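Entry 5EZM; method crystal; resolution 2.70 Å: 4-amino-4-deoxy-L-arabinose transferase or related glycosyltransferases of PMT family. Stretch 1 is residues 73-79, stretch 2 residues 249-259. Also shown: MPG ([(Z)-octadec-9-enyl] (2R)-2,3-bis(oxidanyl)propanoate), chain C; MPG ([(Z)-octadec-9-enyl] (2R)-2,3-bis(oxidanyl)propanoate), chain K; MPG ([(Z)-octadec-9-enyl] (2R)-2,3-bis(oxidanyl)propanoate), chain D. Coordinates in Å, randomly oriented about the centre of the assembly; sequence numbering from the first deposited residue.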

# COMPACT_ATOMS: atom_id res chain seq x y z
N GLY A 73 -20.80 -0.54 -12.36
CA GLY A 73 -20.56 0.54 -13.30
C GLY A 73 -20.62 1.93 -12.70
O GLY A 73 -20.30 2.90 -13.39
N ASP A 74 -21.03 2.06 -11.44
CA ASP A 74 -21.09 3.36 -10.77
C ASP A 74 -19.69 3.71 -10.28
O ASP A 74 -19.25 3.24 -9.23
N TRP A 75 -19.00 4.55 -11.04
CA TRP A 75 -17.66 5.00 -10.69
C TRP A 75 -17.66 6.25 -9.82
O TRP A 75 -16.60 6.82 -9.57
N VAL A 76 -18.83 6.69 -9.35
CA VAL A 76 -18.96 7.91 -8.56
C VAL A 76 -19.27 7.59 -7.10
O VAL A 76 -18.56 8.04 -6.20
N THR A 77 -20.33 6.83 -6.86
CA THR A 77 -20.76 6.50 -5.50
C THR A 77 -20.05 5.22 -5.07
O THR A 77 -20.46 4.11 -5.42
N ILE A 78 -18.96 5.38 -4.30
CA ILE A 78 -18.20 4.24 -3.81
C ILE A 78 -19.04 3.45 -2.82
O ILE A 78 -19.71 4.01 -1.95
N ARG A 79 -19.01 2.12 -2.95
CA ARG A 79 -19.77 1.24 -2.07
C ARG A 79 -18.90 0.08 -1.60
O ARG A 79 -18.07 -0.44 -2.35
N PRO A 249 -14.60 17.46 -10.76
CA PRO A 249 -15.78 16.74 -11.30
C PRO A 249 -16.30 15.60 -10.42
O PRO A 249 -17.51 15.51 -10.20
N TRP A 250 -15.42 14.73 -9.91
CA TRP A 250 -15.92 13.64 -9.08
C TRP A 250 -16.51 14.16 -7.77
O TRP A 250 -17.53 13.66 -7.30
N PHE A 251 -15.87 15.17 -7.17
CA PHE A 251 -16.38 15.70 -5.91
C PHE A 251 -17.75 16.34 -6.10
O PHE A 251 -18.65 16.16 -5.27
N TYR A 252 -17.92 17.08 -7.19
CA TYR A 252 -19.23 17.65 -7.49
C TYR A 252 -20.26 16.56 -7.73
O TYR A 252 -21.38 16.63 -7.22
N LEU A 253 -19.90 15.53 -8.50
CA LEU A 253 -20.86 14.48 -8.82
C LEU A 253 -21.30 13.74 -7.56
O LEU A 253 -22.50 13.57 -7.32
N VAL A 254 -20.34 13.31 -6.74
CA VAL A 254 -20.70 12.54 -5.55
C VAL A 254 -21.38 13.43 -4.52
O VAL A 254 -22.22 12.95 -3.74
N SER A 255 -21.07 14.73 -4.50
CA SER A 255 -21.73 15.63 -3.56
C SER A 255 -23.17 15.91 -3.98
O SER A 255 -24.06 16.04 -3.13
N VAL A 256 -23.41 16.03 -5.29
CA VAL A 256 -24.76 16.26 -5.79
C VAL A 256 -25.62 15.02 -5.60
O VAL A 256 -26.72 15.08 -5.04
N ARG A 257 -25.12 13.87 -6.07
CA ARG A 257 -25.88 12.63 -5.93
C ARG A 257 -26.07 12.25 -4.47
O ARG A 257 -27.11 11.68 -4.10
N ASN A 258 -25.09 12.55 -3.61
CA ASN A 258 -25.15 12.23 -2.19
C ASN A 258 -24.86 13.49 -1.39
O ASN A 258 -23.69 13.81 -1.12
N PRO A 259 -25.90 14.24 -1.00
CA PRO A 259 -25.67 15.49 -0.27
C PRO A 259 -24.88 15.32 1.02
O PRO A 259 -24.23 16.28 1.47

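Residues 73-79 run as an irregular segment across the last turns of the helix that ends at Arg257. The two backbones come closest at Val76 and Val254, where the CA atoms are 5.8 Å apart. The contact buries 381 Å² in all, and Val76 gives the largest share.

Gly73 is the first residue to leave helical geometry after the preceding helix. Its phi is positive, and a CB here would be jammed against the carbonyl oxygen of the residue before. It does not touch the second stretch. Its O lies 3.9 Å from C4 of the lipid MPG in chain C.

Asp74 starts sideways, with chi1 in t, and its carboxylate comes nearer to the helix. OD1 accepts two backbone hydrogen bonds, from Val76 N at 3.1 Å and from Thr77 N at 3.1 Å. These fold the segment locally around the carboxylate. The same OD1 forms a long salt bridge with Arg257 NH1, at 3.7 Å. The carboxylate oxygen sits at the edge of the guanidinium, near its plane.

Trp75 is an m rotamer whose ring leads away from the helix and into lipid. MPG of chain C lies over one face, with Trp75 CD2 3.5 Å from its C6. MPG of chain D approaches obliquely, with its C3 3.6 Å from Trp75 CH2.

Val76 is the centre of the contact. Its chi1 is t. CG1 packs 3.7 Å from Leu253 CB and 3.8 Å from Val254 CB, and also lies 4.1 Å from Trp250 CD1. Leu253 (m, t) points its CB toward the segment, while Val254 is a p rotamer set sideways. Trp250 also starts sideways, with chi1 in t, but its indole reaches the segment. Its NE1 donates a hydrogen bond to Val76 O at 2.9 Å, and that oxygen lies at the ring edge, near the plane. Val76 thus meets the helix through both backbone and side chain. Arg257 points toward the segment in an extended m, t, t conformation, bringing NH1 to 3.6 Å from Val76 CB.

Thr77 is an m rotamer, set sideways. Its OG1 accepts a weak hydrogen bond from Asn258 ND2, long at 3.4 Å but nearly straight. Asn258, also m, is the first residue past the helix and points toward the segment. Its ND2 also donates to Val254 O at 3.1 Å, so one amide nitrogen links the helix end to the segment.

Ile78 (m, t) starts sideways, and its end comes nearer. CD1 lies 4.1 Å from Trp250 CZ2, an apolar contact with the indole.

Arg79 begins sideways and makes no contact with the helix. Its guanidinium is hydrogen-bonded elsewhere in the structure.

Phe251 and Ser255 point away from the segment and meet MPG of chain K. Phe251 CB lies 3.6 Å from its C5, and Ser255 OG lies 3.3 Å from its C8. Ser255 OG also donates to Phe251 O at 2.7 Å, which satisfies the hydroxyl within the helix.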

# COMPACT_ATOMS: atom_id res chain seq x y z
CB ASP A 74 -22.09 3.31 -9.61
CG ASP A 74 -22.45 4.69 -9.10
OD1 ASP A 74 -21.70 5.65 -9.36
OD2 ASP A 74 -23.49 4.82 -8.41
CB TRP A 75 -16.84 5.27 -11.95
CG TRP A 75 -16.43 4.04 -12.71
CD1 TRP A 75 -17.11 2.86 -12.81
CD2 TRP A 75 -15.22 3.87 -13.46
NE1 TRP A 75 -16.41 1.97 -13.58
CE2 TRP A 75 -15.25 2.56 -14.00
CE3 TRP A 75 -14.12 4.69 -13.74
CZ2 TRP A 75 -14.22 2.06 -14.80
CZ3 TRP A 75 -13.11 4.19 -14.54
CH2 TRP A 75 -13.16 2.89 -15.05
CB VAL A 76 -20.03 8.85 -9.16
CG1 VAL A 76 -20.17 10.10 -8.32
CG2 VAL A 76 -19.69 9.19 -10.60
CB THR A 77 -22.27 6.34 -5.44
OG1 THR A 77 -22.89 7.49 -6.06
CG2 THR A 77 -22.75 6.24 -3.99
CB ILE A 78 -16.88 4.72 -3.17
CG1 ILE A 78 -16.04 5.48 -4.19
CG2 ILE A 78 -16.10 3.55 -2.61
CD1 ILE A 78 -14.82 6.14 -3.58
CB ARG A 79 -21.03 0.72 -2.76
CG ARG A 79 -22.10 1.77 -2.94
CD ARG A 79 -23.43 1.18 -3.37
NE ARG A 79 -24.43 2.21 -3.57
CZ ARG A 79 -25.28 2.62 -2.62
NH1 ARG A 79 -25.24 2.06 -1.42
NH2 ARG A 79 -26.15 3.58 -2.88
CB PRO A 249 -15.27 16.23 -12.65
CG PRO A 249 -14.30 17.25 -13.07
CD PRO A 249 -13.59 17.66 -11.81
CB TRP A 250 -14.83 12.62 -8.79
CG TRP A 250 -15.29 11.56 -7.82
CD1 TRP A 250 -16.05 10.46 -8.11
CD2 TRP A 250 -15.04 11.52 -6.41
NE1 TRP A 250 -16.27 9.73 -6.96
CE2 TRP A 250 -15.67 10.36 -5.91
CE3 TRP A 250 -14.34 12.34 -5.52
CZ2 TRP A 250 -15.62 10.00 -4.56
CZ3 TRP A 250 -14.29 11.99 -4.19
CH2 TRP A 250 -14.92 10.83 -3.72
CB PHE A 251 -15.38 16.68 -5.31
CG PHE A 251 -14.21 16.01 -4.64
CD1 PHE A 251 -14.22 15.75 -3.28
CD2 PHE A 251 -13.10 15.61 -5.38
CE1 PHE A 251 -13.15 15.12 -2.67
CE2 PHE A 251 -12.03 14.98 -4.77
CZ PHE A 251 -12.05 14.74 -3.42
CB TYR A 252 -19.15 18.58 -8.70
CG TYR A 252 -20.49 19.14 -9.12
CD1 TYR A 252 -21.02 20.26 -8.48
CD2 TYR A 252 -21.22 18.56 -10.14
CE1 TYR A 252 -22.25 20.77 -8.86
CE2 TYR A 252 -22.44 19.07 -10.53
CZ TYR A 252 -22.95 20.18 -9.88
OH TYR A 252 -24.17 20.70 -10.26
CB LEU A 253 -20.25 13.51 -9.84
CG LEU A 253 -20.13 14.06 -11.26
CD1 LEU A 253 -19.35 13.10 -12.14
CD2 LEU A 253 -21.51 14.32 -11.85
CB VAL A 254 -19.45 11.84 -4.98
CG1 VAL A 254 -18.57 12.82 -4.22
CG2 VAL A 254 -19.85 10.66 -4.11
CB SER A 255 -20.95 16.93 -3.43
OG SER A 255 -19.67 16.71 -2.88
CB VAL A 256 -24.73 16.70 -7.26
CG1 VAL A 256 -26.09 16.52 -7.90
CG2 VAL A 256 -24.27 18.15 -7.37
CB ARG A 257 -25.19 11.50 -6.69
CG ARG A 257 -25.10 11.73 -8.19
CD ARG A 257 -24.51 10.52 -8.89
NE ARG A 257 -24.31 10.75 -10.32
CZ ARG A 257 -23.71 9.88 -11.13
NH1 ARG A 257 -23.25 8.73 -10.65
NH2 ARG A 257 -23.56 10.17 -12.42
CB ASN A 258 -24.16 11.12 -1.84
CG ASN A 258 -24.17 10.00 -2.85
OD1 ASN A 258 -25.10 9.19 -2.89
ND2 ASN A 258 -23.14 9.95 -3.69
CB PRO A 259 -27.09 16.00 0.00
CG PRO A 259 -27.91 15.40 -1.08
CD PRO A 259 -27.31 14.04 -1.34
C2 MPG C . -20.25 1.65 -17.88
C3 MPG C . -18.78 2.05 -17.80
C4 MPG C . -18.56 3.25 -16.89
C5 MPG C . -17.26 4.00 -17.24
C6 MPG C . -16.94 5.11 -16.23
C1 MPG C . -20.54 0.72 -19.06
C2 MPG K . -11.30 19.88 -3.71
C3 MPG K . -12.60 20.06 -4.51
C4 MPG K . -13.82 19.91 -3.62
C5 MPG K . -15.15 20.13 -4.36
C6 MPG K . -16.33 20.25 -3.37
C7 MPG K . -17.70 19.93 -4.02
C8 MPG K . -18.83 19.88 -2.97
C1 MPG K . -10.05 20.23 -4.52
C2 MPG D . -11.67 2.52 -18.82
C3 MPG D . -13.14 2.22 -18.57
C4 MPG D . -13.36 0.80 -18.09
C5 MPG D . -14.79 0.29 -18.36
C6 MPG D . -15.17 -0.88 -17.44
C7 MPG D . -16.61 -1.36 -17.67
C8 MPG D . -17.29 -1.84 -16.36
C9 MPG D . -18.76 -2.26 -16.57
C1 MPG D . -11.41 3.99 -19.14